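PDB 3ZVS: archaemetzincin from Archaeoglobus fulgidus, which is probably a zinc-dependent metalloprotease of the metzincin type, although its natural substrate is not known. Local coordinates for residues 8-11 against 12-16; 94-97 against 98-101; 117-120 against 121-125. All coordinates share one frame; numbering follows the deposited sequence.

Contact 1 of 3, residues 8-11 against 12-16; sequences LSVN and SHTVE
N11 caps the start of helix 12-26, with its side-chain OD1 accepting from the backbone N of H13. This N-cap bond is 3.1 Å long between OD1 and H13 N and nearly straight at the hydrogen (165°). The donor sits well above the plane of the N11 side-chain carbonyl, so no lone pair is met squarely. CG of N11 is anti to its own backbone N (chi1 -174°), and this turns OD1 back over the first turn. The same OD1 lies 3.3 Å from CD2 of the H13 ring, and the amide and ring planes stand 89° apart.

The backbone O of N11 accepts from V15 N and, weakly, from T14 N. V15 N donates in the carbonyl plane, with V15 N to N11 O at 3.3 Å. The bond from T14 N is bent, at 3.0 Å to N11 O. H13 N and V15 N thus find sound acceptors on N11, and T14 N a weak one. ND1 of H13 reaches OE1 of E16 weakly, at 3.5 Å.

The loop before the cap is tied down as well. S9 OG bonds to V38 N, and L8 O bonds to T69 OG1. V15 also packs on I5 and P7 of strand 2-7, which places the turn beside the sheet. The side chains of V10 and V15 cross at about a right angle, V10 CG1 meeting V15 CG2 at 3.5 Å.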
ATOM      1  N   LEU A   8      -2.072  -5.335  -9.659  1.00  9.94           N
ATOM      2  CA  LEU A   8      -1.324  -6.568  -9.808  1.00  9.54           C
ATOM      3  C   LEU A   8      -2.124  -7.698  -9.191  1.00  8.88           C
ATOM      4  O   LEU A   8      -2.039  -7.923  -7.975  1.00 10.97           O
ATOM      5  CB  LEU A   8       0.022  -6.472  -9.111  1.00 13.02           C
ATOM      6  CG  LEU A   8       0.989  -5.429  -9.628  1.00 14.81           C
ATOM      7  CD1 LEU A   8       2.166  -5.283  -8.678  1.00 13.97           C
ATOM      8  CD2 LEU A   8       1.492  -5.745 -11.001  1.00 14.38           C
ATOM      9  N   SER A   9      -2.955  -8.366  -9.985  1.00 10.84           N
ATOM     10  CA  SER A   9      -3.883  -9.367  -9.445  1.00  9.81           C
ATOM     11  C   SER A   9      -4.732  -8.831  -8.289  1.00  9.93           C
ATOM     12  O   SER A   9      -4.621  -9.282  -7.151  1.00  9.86           O
ATOM     13  CB  SER A   9      -3.154 -10.610  -9.013  1.00 10.27           C
ATOM     14  OG  SER A   9      -2.408 -11.158 -10.107  1.00 11.70           O
ATOM     15  N   VAL A  10      -5.604  -7.902  -8.624  1.00  9.66           N
ATOM     16  CA  VAL A  10      -6.418  -7.203  -7.637  1.00  8.78           C
ATOM     17  C   VAL A  10      -7.777  -6.888  -8.227  1.00 10.84           C
ATOM     18  O   VAL A  10      -7.897  -6.593  -9.411  1.00 10.61           O
ATOM     19  CB  VAL A  10      -5.701  -5.924  -7.139  1.00  8.24           C
ATOM     20  CG1 VAL A  10      -5.576  -4.869  -8.227  1.00 10.98           C
ATOM     21  CG2 VAL A  10      -6.400  -5.369  -5.875  1.00 12.41           C
ATOM     22  N   ASN A  11      -8.805  -6.910  -7.388  1.00 10.02           N
ATOM     23  CA  ASN A  11     -10.160  -6.505  -7.790  1.00  9.88           C
ATOM     24  C   ASN A  11     -10.172  -5.074  -8.347  1.00 10.29           C
ATOM     25  O   ASN A  11      -9.632  -4.130  -7.733  1.00 10.20           O
ATOM     26  CB  ASN A  11     -11.044  -6.570  -6.559  1.00  9.92           C
ATOM     27  CG  ASN A  11     -12.511  -6.326  -6.854  1.00 12.83           C
ATOM     28  OD1 ASN A  11     -12.916  -6.035  -7.983  1.00 17.92           O
ATOM     29  ND2 ASN A  11     -13.316  -6.444  -5.834  1.00 17.23           N
ATOM     30  N   SER A  12     -10.746  -4.903  -9.537  1.00 10.67           N
ATOM     31  CA  SER A  12     -10.805  -3.585 -10.172  1.00 12.34           C
ATOM     32  C   SER A  12     -11.550  -2.563  -9.327  1.00 11.51           C
ATOM     33  O   SER A  12     -11.233  -1.364  -9.364  1.00 12.23           O
ATOM     34  CB  SER A  12     -11.460  -3.696 -11.566  1.00 12.92           C
ATOM     35  OG  SER A  12     -12.783  -4.161 -11.472  1.00 17.48           O
ATOM     36  N   HIS A  13     -12.510  -3.040  -8.547  1.00 11.22           N
ATOM     37  CA  HIS A  13     -13.323  -2.154  -7.702  1.00 14.65           C
ATOM     38  C   HIS A  13     -12.420  -1.562  -6.610  1.00 15.27           C
ATOM     39  O   HIS A  13     -12.557  -0.373  -6.246  1.00 13.56           O
ATOM     40  CB  HIS A  13     -14.529  -2.903  -7.096  1.00 15.81           C
ATOM     41  CG  HIS A  13     -15.517  -3.382  -8.121  1.00 23.03           C
ATOM     42  ND1 HIS A  13     -16.334  -2.520  -8.821  1.00 25.41           N
ATOM     43  CD2 HIS A  13     -15.816  -4.626  -8.564  1.00 21.68           C
ATOM     44  CE1 HIS A  13     -17.083  -3.209  -9.662  1.00 29.98           C
ATOM     45  NE2 HIS A  13     -16.793  -4.491  -9.523  1.00 25.46           N
ATOM     46  N   THR A  14     -11.473  -2.356  -6.115  1.00 10.97           N
ATOM     47  CA  THR A  14     -10.568  -1.890  -5.049  1.00 11.09           C
ATOM     48  C   THR A  14      -9.609  -0.826  -5.571  1.00 11.38           C
ATOM     49  O   THR A  14      -9.279   0.167  -4.897  1.00 12.16           O
ATOM     50  CB  THR A  14      -9.814  -3.079  -4.481  1.00 11.49           C
ATOM     51  OG1 THR A  14     -10.772  -4.038  -4.020  1.00 13.71           O
ATOM     52  CG2 THR A  14      -8.908  -2.671  -3.315  1.00 12.91           C
ATOM     53  N   VAL A  15      -9.193  -1.007  -6.819  1.00 11.11           N
ATOM     54  CA  VAL A  15      -8.412  -0.000  -7.465  1.00 10.73           C
ATOM     55  C   VAL A  15      -9.197   1.311  -7.580  1.00 12.13           C
ATOM     56  O   VAL A  15      -8.625   2.396  -7.362  1.00 11.21           O
ATOM     57  CB  VAL A  15      -7.953  -0.488  -8.871  1.00 11.66           C
ATOM     58  CG1 VAL A  15      -7.284   0.656  -9.652  1.00 13.55           C
ATOM     59  CG2 VAL A  15      -7.022  -1.693  -8.722  1.00 15.66           C
ATOM     60  N   GLU A  16     -10.473   1.217  -7.950  1.00 11.28           N
ATOM     61  CA  GLU A  16     -11.344   2.380  -8.040  1.00 15.36           C
ATOM     62  C   GLU A  16     -11.444   3.102  -6.698  1.00 14.22           C
ATOM     63  O   GLU A  16     -11.448   4.325  -6.670  1.00 14.21           O
ATOM     64  CB  GLU A  16     -12.753   1.968  -8.486  1.00 14.10           C
ATOM     65  CG  GLU A  16     -12.872   1.572  -9.948  1.00 24.54           C
ATOM     66  CD  GLU A  16     -14.237   0.917 -10.315  1.00 38.24           C
ATOM     67  OE1 GLU A  16     -15.111   0.681  -9.437  1.00 37.84           O
ATOM     68  OE2 GLU A  16     -14.423   0.631 -11.516  1.00 42.23           O
TER

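Contact 2 of 3, residues 94-97 against 98-101; sequences LSVF and RLTT
One water is gripped from both segments, by S95 O and R98 N. It donates to S95 O at 2.8 Å and accepts from R98 N at 2.9 Å. It bridges the end of strand 91-95 to a type I beta turn, V96 to L99. This turn sends the chain on toward helix 104-122, which bears zinc ligands. It closes with L99 N to V96 O at 3.0 Å, the donor lying well above the carbonyl plane of V96.

S95 starts an ST turn that overlaps the beginning of the beta turn. Its OG accepts from F97 N at 3.1 Å and also bonds to K71 O, so this hydroxyl is satisfied.

F97 and R98 run obliquely past each other, ring and guanidinium planes 66° apart. R98 NE lies 3.9 Å from F97 CD1. The R98 chain bends at chi2 (-77°), which brings CD and NE beside the ring. NH2 of R98 forms a salt bridge with D72. With an alanine in place of R98, D72 would probably lose this charged mate and the F97 ring its neighbour along CD1.

L99 packs on F82, and its O takes a bond from R110 NH1 of helix 104-122. L99 CD1 packs against V96, 4.3 Å from its CB.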
ATOM      1  N   LEU A  94       1.362  -2.515  -1.937  1.00  9.59           N
ATOM      2  CA  LEU A  94       0.353  -2.800  -0.927  1.00  8.97           C
ATOM      3  C   LEU A  94      -0.324  -4.136  -1.264  1.00  8.46           C
ATOM      4  O   LEU A  94      -0.719  -4.350  -2.411  1.00  9.40           O
ATOM      5  CB  LEU A  94      -0.716  -1.710  -0.965  1.00  9.09           C
ATOM      6  CG  LEU A  94      -1.992  -2.003  -0.179  1.00 11.13           C
ATOM      7  CD1 LEU A  94      -1.779  -2.079   1.329  1.00 10.32           C
ATOM      8  CD2 LEU A  94      -3.056  -0.940  -0.502  1.00 10.62           C
ATOM      9  N   SER A  95      -0.523  -4.992  -0.285  1.00  8.95           N
ATOM     10  CA  SER A  95      -1.405  -6.142  -0.433  1.00  7.60           C
ATOM     11  C   SER A  95      -2.641  -5.943   0.424  1.00  9.08           C
ATOM     12  O   SER A  95      -2.548  -5.559   1.606  1.00  9.86           O
ATOM     13  CB  SER A  95      -0.762  -7.416   0.027  1.00  8.58           C
ATOM     14  OG  SER A  95      -1.730  -8.443   0.082  1.00  9.30           O
ATOM     15  N   VAL A  96      -3.798  -6.218  -0.158  1.00  8.43           N
ATOM     16  CA  VAL A  96      -5.047  -6.091   0.559  1.00  7.86           C
ATOM     17  C   VAL A  96      -5.483  -7.454   1.134  1.00  8.95           C
ATOM     18  O   VAL A  96      -6.501  -7.578   1.822  1.00  9.54           O
ATOM     19  CB  VAL A  96      -6.150  -5.466  -0.333  1.00  9.29           C
ATOM     20  CG1 VAL A  96      -5.767  -4.082  -0.777  1.00  9.55           C
ATOM     21  CG2 VAL A  96      -6.430  -6.369  -1.525  1.00 10.43           C
ATOM     22  N   PHE A  97      -4.671  -8.477   0.926  1.00  8.62           N
ATOM     23  CA  PHE A  97      -5.009  -9.844   1.372  1.00  8.63           C
ATOM     24  C   PHE A  97      -5.338  -9.954   2.873  1.00  9.67           C
ATOM     25  O   PHE A  97      -6.325 -10.577   3.270  1.00 10.78           O
ATOM     26  CB  PHE A  97      -3.887 -10.825   1.028  1.00  9.28           C
ATOM     27  CG  PHE A  97      -4.137 -12.244   1.503  1.00  7.59           C
ATOM     28  CD1 PHE A  97      -3.750 -12.669   2.763  1.00  9.85           C
ATOM     29  CD2 PHE A  97      -4.733 -13.163   0.669  1.00 10.05           C
ATOM     30  CE1 PHE A  97      -3.958 -13.960   3.175  1.00 11.10           C
ATOM     31  CE2 PHE A  97      -4.942 -14.473   1.081  1.00 11.97           C
ATOM     32  CZ  PHE A  97      -4.566 -14.855   2.361  1.00 11.31           C
ATOM     33  N   ARG A  98      -4.492  -9.365   3.730  1.00  9.25           N
ATOM     34  CA  ARG A  98      -4.650  -9.494   5.165  1.00 12.41           C
ATOM     35  C   ARG A  98      -5.745  -8.589   5.672  1.00 10.96           C
ATOM     36  O   ARG A  98      -6.108  -8.661   6.853  1.00 12.35           O
ATOM     37  CB  ARG A  98      -3.321  -9.152   5.836  1.00 10.08           C
ATOM     38  CG  ARG A  98      -2.223 -10.172   5.524  1.00 10.51           C
ATOM     39  CD  ARG A  98      -2.389 -11.450   6.331  1.00 11.18           C
ATOM     40  NE  ARG A  98      -1.437 -12.479   5.913  1.00 10.60           N
ATOM     41  CZ  ARG A  98      -1.133 -13.562   6.608  1.00 12.12           C
ATOM     42  NH1 ARG A  98      -1.627 -13.745   7.832  1.00 14.50           N
ATOM     43  NH2 ARG A  98      -0.273 -14.440   6.111  1.00 12.85           N
ATOM     44  N   LEU A  99      -6.284  -7.743   4.798  1.00  9.46           N
ATOM     45  CA  LEU A  99      -7.344  -6.794   5.191  1.00 10.44           C
ATOM     46  C   LEU A  99      -8.777  -7.322   5.037  1.00 10.59           C
ATOM     47  O   LEU A  99      -9.733  -6.716   5.550  1.00 10.61           O
ATOM     48  CB  LEU A  99      -7.212  -5.499   4.415  1.00 10.11           C
ATOM     49  CG  LEU A  99      -5.797  -4.879   4.385  1.00  9.34           C
ATOM     50  CD1 LEU A  99      -5.772  -3.610   3.549  1.00 11.31           C
ATOM     51  CD2 LEU A  99      -5.237  -4.618   5.758  1.00 11.22           C
ATOM     52  N   THR A 100      -8.933  -8.457   4.365  1.00 10.45           N
ATOM     53  CA  THR A 100     -10.241  -8.994   4.034  1.00 11.70           C
ATOM     54  C   THR A 100     -11.125  -9.107   5.261  1.00 13.53           C
ATOM     55  O   THR A 100     -10.712  -9.594   6.304  1.00 13.73           O
ATOM     56  CB  THR A 100     -10.088 -10.379   3.401  1.00 12.20           C
ATOM     57  OG1 THR A 100      -9.485 -11.301   4.333  1.00 19.60           O
ATOM     58  CG2 THR A 100      -9.180 -10.295   2.222  1.00 11.56           C
ATOM     59  N   THR A 101     -12.364  -8.650   5.110  1.00 14.74           N
ATOM     60  CA  THR A 101     -13.300  -8.667   6.226  1.00 15.80           C
ATOM     61  C   THR A 101     -14.725  -8.591   5.658  1.00 17.29           C
ATOM     62  O   THR A 101     -14.934  -8.137   4.529  1.00 17.72           O
ATOM     63  CB  THR A 101     -12.974  -7.522   7.237  1.00 18.59           C
ATOM     64  OG1 THR A 101     -13.694  -7.674   8.484  1.00 22.47           O
ATOM     65  CG2 THR A 101     -13.219  -6.177   6.612  1.00 15.07           C
TER
HETATM   66  O   HOH W   1      -2.112  -7.810   3.281  1.00  9.99           O

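Contact 3 of 3, residues 117-120 against 121-125; sequences HEIG and HVLGL. With ZN (zinc ion), chain D.
The imidazole rings of H117 and H121 stand almost perpendicular, planes 88° apart and centroids 4.7 Å apart. The meeting is oblique. At the edge of the H121 ring, near its plane, E118 OE1 lies 4.1 Å from CD2. These residues are the HExxH motif of a zinc metalloprotease, on the last turns of helix 104-122.

NE2 of H117 and NE2 of H121 each bind the catalytic zinc at 2.1 Å. H127 adds a third nitrogen from beyond the helix, and a malonate ion lies close to H121. The H117 side chain leaves its CA directed opposite the backbone N (chi1 -179°), whereas in H121 CG lies opposite the carbonyl carbon (chi1 -75°). One turn apart, the two rings therefore converge on the metal. Second-shell acceptors fix their rotation: H117 ND1 bonds to V133 O, and H121 ND1 donates to L125 O at 2.8 Å. E118 is the inferred proton acceptor.

The helix ends in a Schellman motif at G124. L125 N bonds to G120 O at 3.0 Å, and G124 N to H121 O at 2.9 Å. G124 has positive phi, where a CB would jam against L123 O. It fits the glycine of the longer metzincin signature, and the turn brings the chain round toward H127. Away from the zinc, I119 CG2 touches L123 CD1 at 4.2 Å.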
ATOM      1  N   HIS A 117      -0.514   4.816   3.984  1.00  9.30           N
ATOM      2  CA  HIS A 117       0.695   4.468   4.752  1.00 10.43           C
ATOM      3  C   HIS A 117       1.891   4.205   3.821  1.00 10.07           C
ATOM      4  O   HIS A 117       2.985   4.713   3.992  1.00  9.57           O
ATOM      5  CB  HIS A 117       0.383   3.240   5.603  1.00 10.32           C
ATOM      6  CG  HIS A 117       1.521   2.790   6.451  1.00  9.69           C
ATOM      7  ND1 HIS A 117       1.670   3.188   7.767  1.00  8.95           N
ATOM      8  CD2 HIS A 117       2.593   1.997   6.179  1.00 10.64           C
ATOM      9  CE1 HIS A 117       2.764   2.631   8.273  1.00  8.37           C
ATOM     10  NE2 HIS A 117       3.337   1.899   7.330  1.00 10.68           N
ATOM     11  N   GLU A 118       1.675   3.356   2.819  1.00  9.48           N
ATOM     12  CA  GLU A 118       2.756   3.026   1.900  1.00  8.67           C
ATOM     13  C   GLU A 118       3.240   4.256   1.133  1.00 10.76           C
ATOM     14  O   GLU A 118       4.425   4.472   0.951  1.00 11.02           O
ATOM     15  CB  GLU A 118       2.303   1.930   0.917  1.00 10.41           C
ATOM     16  CG  GLU A 118       2.086   0.575   1.567  1.00 10.95           C
ATOM     17  CD  GLU A 118       3.243   0.119   2.409  1.00 10.89           C
ATOM     18  OE1 GLU A 118       4.417   0.282   1.981  1.00 12.00           O
ATOM     19  OE2 GLU A 118       3.015  -0.394   3.516  1.00 12.43           O
ATOM     20  N   ILE A 119       2.322   5.048   0.639  1.00  9.85           N
ATOM     21  CA  ILE A 119       2.693   6.230  -0.127  1.00 10.67           C
ATOM     22  C   ILE A 119       3.437   7.216   0.791  1.00 11.97           C
ATOM     23  O   ILE A 119       4.397   7.829   0.381  1.00 11.44           O
ATOM     24  CB  ILE A 119       1.449   6.867  -0.812  1.00  9.90           C
ATOM     25  CG1 ILE A 119       0.930   5.963  -1.922  1.00 12.15           C
ATOM     26  CG2 ILE A 119       1.763   8.231  -1.389  1.00 12.13           C
ATOM     27  CD1 ILE A 119      -0.508   6.267  -2.279  1.00 14.95           C
ATOM     28  N   GLY A 120       3.014   7.327   2.045  1.00 11.24           N
ATOM     29  CA  GLY A 120       3.728   8.168   2.988  1.00 11.38           C
ATOM     30  C   GLY A 120       5.187   7.771   3.089  1.00 11.29           C
ATOM     31  O   GLY A 120       6.046   8.652   3.163  1.00 12.26           O
ATOM     32  N   HIS A 121       5.477   6.476   3.134  1.00 10.64           N
ATOM     33  CA  HIS A 121       6.876   6.044   3.108  1.00 10.58           C
ATOM     34  C   HIS A 121       7.605   6.483   1.844  1.00 13.18           C
ATOM     35  O   HIS A 121       8.748   6.928   1.917  1.00 12.93           O
ATOM     36  CB  HIS A 121       7.003   4.532   3.166  1.00  9.93           C
ATOM     37  CG  HIS A 121       6.749   3.897   4.508  1.00  8.80           C
ATOM     38  ND1 HIS A 121       7.330   4.316   5.687  1.00 10.28           N
ATOM     39  CD2 HIS A 121       6.041   2.787   4.819  1.00  9.37           C
ATOM     40  CE1 HIS A 121       6.980   3.484   6.665  1.00 10.25           C
ATOM     41  NE2 HIS A 121       6.181   2.560   6.162  1.00 10.16           N
ATOM     42  N   VAL A 122       6.957   6.385   0.675  1.00 11.57           N
ATOM     43  CA  VAL A 122       7.621   6.815  -0.556  1.00 12.81           C
ATOM     44  C   VAL A 122       7.966   8.312  -0.474  1.00 13.37           C
ATOM     45  O   VAL A 122       9.009   8.739  -0.985  1.00 14.96           O
ATOM     46  CB  VAL A 122       6.785   6.511  -1.828  1.00 13.10           C
ATOM     47  CG1 VAL A 122       7.562   6.932  -3.075  1.00 15.88           C
ATOM     48  CG2 VAL A 122       6.452   5.033  -1.898  1.00 14.14           C
ATOM     49  N   LEU A 123       7.119   9.066   0.205  1.00 12.35           N
ATOM     50  CA  LEU A 123       7.318  10.504   0.386  1.00 13.80           C
ATOM     51  C   LEU A 123       8.301  10.838   1.489  1.00 16.90           C
ATOM     52  O   LEU A 123       8.493  12.011   1.797  1.00 21.74           O
ATOM     53  CB  LEU A 123       6.002  11.223   0.682  1.00 14.99           C
ATOM     54  CG  LEU A 123       4.951  11.065  -0.397  1.00 15.97           C
ATOM     55  CD1 LEU A 123       3.664  11.756   0.011  1.00 18.94           C
ATOM     56  CD2 LEU A 123       5.473  11.556  -1.740  1.00 19.04           C
ATOM     57  N   GLY A 124       8.869   9.831   2.125  1.00 13.71           N
ATOM     58  CA  GLY A 124       9.999  10.008   3.019  1.00 14.95           C
ATOM     59  C   GLY A 124       9.650   9.881   4.481  1.00 14.79           C
ATOM     60  O   GLY A 124      10.526  10.079   5.334  1.00 17.25           O
ATOM     61  N   LEU A 125       8.407   9.523   4.792  1.00 12.24           N
ATOM     62  CA  LEU A 125       7.978   9.366   6.174  1.00 11.34           C
ATOM     63  C   LEU A 125       8.304   7.993   6.744  1.00 12.95           C
ATOM     64  O   LEU A 125       7.950   6.958   6.181  1.00 13.09           O
ATOM     65  CB  LEU A 125       6.472   9.612   6.334  1.00 12.34           C
ATOM     66  CG  LEU A 125       5.983  10.984   5.894  1.00 11.44           C
ATOM     67  CD1 LEU A 125       4.482  11.072   5.948  1.00 13.92           C
ATOM     68  CD2 LEU A 125       6.563  12.046   6.810  1.00 15.30           C
TER
HETATM   69 ZN    ZN D1159       5.257   1.111   7.311  1.00 10.42          ZN

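The three contacts follow in series, none nested or crossed. Contact 1 closes the loop between strand 2-7 and helix 12-26. Contact 2 turns the chain after strand 91-95, on the way to helix 104-122. Contact 3 ends that helix at the catalytic zinc. Contacts 1 and 2 touch through T14 CG2 and V96 CG1, 4.3 Å apart, so the start of helix 12-26 packs on the turn after strand 91-95. Contacts 2 and 3 do not touch, their nearest atoms being about 4 Å apart, but L94 packs on helix 104-122. Contact 3 reaches helix 12-26 farther along, where I119 lies on L22 and F26. Both helices are thus tied to the five-stranded sheet.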